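Local coordinates for GH62 arabinofuranosidase (Podospora anserina, PDB 4N4B), which probably hydrolyses terminal alpha-L-arabinofuranosides of xylan, as a calcium-containing, beta-propeller arabinofuranosidase of glycoside hydrolase family 62, at residues S189-E194 with N198-P203. Residues are numbered along the deposited sequence; the frame is centred on the assembly and turned at random.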
loop_
_atom_site.group_PDB
_atom_site.type_symbol
_atom_site.label_atom_id
_atom_site.label_comp_id
_atom_site.label_asym_id
_atom_site.label_seq_id
_atom_site.Cartn_x
_atom_site.Cartn_y
_atom_site.Cartn_z
ATOM N N SER A 189 -8.464 -12.189 6.833
ATOM C CA SER A 189 -9.770 -12.382 7.438
ATOM C C SER A 189 -10.827 -12.046 6.405
ATOM O O SER A 189 -10.494 -11.493 5.392
ATOM C CB SER A 189 -9.980 -11.446 8.591
ATOM O OG SER A 189 -9.173 -11.762 9.664
ATOM N N GLU A 190 -12.078 -12.447 6.656
ATOM C CA GLU A 190 -13.160 -12.100 5.724
ATOM C C GLU A 190 -14.429 -11.846 6.515
ATOM O O GLU A 190 -14.649 -12.331 7.597
ATOM C CB GLU A 190 -13.299 -13.130 4.608
ATOM C CG GLU A 190 -13.671 -14.523 5.082
ATOM C CD GLU A 190 -13.809 -15.490 3.913
ATOM O OE1 GLU A 190 -12.860 -16.168 3.589
ATOM O OE2 GLU A 190 -14.959 -15.474 3.326
ATOM N N THR A 191 -15.321 -11.195 5.765
ATOM C CA THR A 191 -16.741 -10.988 6.177
ATOM C C THR A 191 -17.547 -10.875 4.933
ATOM O O THR A 191 -17.032 -10.739 3.816
ATOM C CB THR A 191 -16.848 -9.759 7.046
ATOM O OG1 THR A 191 -18.124 -9.768 7.731
ATOM C CG2 THR A 191 -16.644 -8.436 6.293
ATOM N N SER A 192 -18.886 -10.974 5.074
ATOM C CA SER A 192 -19.651 -10.754 3.896
ATOM C C SER A 192 -19.671 -9.316 3.454
ATOM O O SER A 192 -19.472 -8.398 4.265
ATOM C CB SER A 192 -21.126 -11.210 4.184
ATOM O OG SER A 192 -21.796 -10.309 4.957
ATOM N N LEU A 193 -19.969 -9.091 2.183
ATOM C CA LEU A 193 -20.119 -7.799 1.602
ATOM C C LEU A 193 -21.091 -6.957 2.391
ATOM O O LEU A 193 -20.897 -5.757 2.659
ATOM C CB LEU A 193 -20.444 -7.833 0.083
ATOM C CG LEU A 193 -20.534 -6.500 -0.637
ATOM C CD1 LEU A 193 -19.143 -5.800 -0.705
ATOM C CD2 LEU A 193 -21.122 -6.658 -2.039
ATOM N N GLU A 194 -22.224 -7.587 2.778
ATOM C CA GLU A 194 -23.264 -6.918 3.455
ATOM C C GLU A 194 -22.978 -6.549 4.889
ATOM O O GLU A 194 -23.588 -5.584 5.420
ATOM C CB GLU A 194 -24.603 -7.817 3.341
ATOM C CG GLU A 194 -25.059 -8.135 1.871
ATOM C CD GLU A 194 -24.258 -9.251 1.065
ATOM O OE1 GLU A 194 -23.355 -10.059 1.555
ATOM O OE2 GLU A 194 -24.551 -9.353 -0.171
ATOM N N ASN A 198 -17.981 -4.770 9.594
ATOM C CA ASN A 198 -18.146 -5.608 10.725
ATOM C C ASN A 198 -18.031 -7.114 10.474
ATOM O O ASN A 198 -18.160 -7.539 9.336
ATOM C CB ASN A 198 -19.543 -5.254 11.330
ATOM C CG ASN A 198 -19.681 -3.778 11.628
ATOM O OD1 ASN A 198 -18.934 -3.211 12.451
ATOM N ND2 ASN A 198 -20.596 -3.139 10.999
ATOM N N GLY A 199 -17.783 -7.834 11.553
ATOM C CA GLY A 199 -17.790 -9.304 11.432
ATOM C C GLY A 199 -16.561 -9.982 10.908
ATOM O O GLY A 199 -16.603 -11.125 10.498
ATOM N N MET A 200 -15.414 -9.280 10.757
ATOM C CA MET A 200 -14.256 -9.952 10.244
ATOM C C MET A 200 -13.923 -11.242 11.058
ATOM O O MET A 200 -13.820 -11.127 12.284
ATOM C CB MET A 200 -13.007 -8.984 10.271
ATOM C CG MET A 200 -13.059 -7.991 9.057
ATOM S SD MET A 200 -12.843 -8.750 7.545
ATOM C CE MET A 200 -12.995 -7.261 6.513
ATOM N N SER A 201 -13.656 -12.294 10.311
ATOM C CA SER A 201 -13.287 -13.575 10.928
ATOM C C SER A 201 -11.940 -13.438 11.650
ATOM O O SER A 201 -11.103 -12.518 11.363
ATOM C CB SER A 201 -13.222 -14.617 9.820
ATOM O OG SER A 201 -12.176 -14.278 8.904
ATOM N N GLN A 202 -11.605 -14.382 12.511
ATOM C CA GLN A 202 -10.232 -14.540 12.955
ATOM C C GLN A 202 -9.413 -14.968 11.693
ATOM O O GLN A 202 -9.842 -15.729 10.813
ATOM C CB GLN A 202 -10.154 -15.630 14.032
ATOM C CG GLN A 202 -10.716 -15.117 15.362
ATOM C CD GLN A 202 -9.925 -13.971 15.971
ATOM O OE1 GLN A 202 -8.761 -14.127 16.316
ATOM N NE2 GLN A 202 -10.517 -12.773 16.078
ATOM N N PRO A 203 -8.251 -14.334 11.454
ATOM C CA PRO A 203 -7.501 -14.542 10.237
ATOM C C PRO A 203 -6.941 -15.967 10.167
ATOM O O PRO A 203 -6.613 -16.569 11.191
ATOM C CB PRO A 203 -6.362 -13.511 10.309
ATOM C CG PRO A 203 -6.296 -13.097 11.669
ATOM C CD PRO A 203 -7.583 -13.461 12.447
HETATM O O HOH W 1 -16.630 -13.859 8.657
#
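S201 meets E190 through both backbone and side chain: its N donates to E190 O (2.9 Å), while its OG accepts from E190 N (2.9 Å, N-H...O 163°). A serine suits the place because its OG, set between its own backbone N and carbonyl carbon (chi1 64°), substitutes for a strand carbonyl. Hydroxyls of the strand serve the loop in return. S189 OG donates a hydrogen bond to S201 O at 2.7 Å, somewhat tilted from the carbonyl plane, and also bonds Y146. T191 swings OG1 across from its own N (chi1 -164°), bringing it to N198 O at 2.7 Å, in the carbonyl plane; the branched threonine adds a methyl, CG2, for M200 CE (3.8 Å). A valine here would probably leave N198 O without its hydroxyl donor. At G199, positive phi favours glycine, and a CB would clash with T191 OG1; a water links G199 O to E190 O. Methionine's long, flexible chain, bent at its second torsion, lets M200 SD lie 3.6 Å from E190 C while touching F145 and L177. The loop thus follows strand 185-192 in roughly antiparallel fashion and leads into outermost strand 204-208 of this four-stranded propeller blade, while strand 174-180 pairs with the other edge of 185-192.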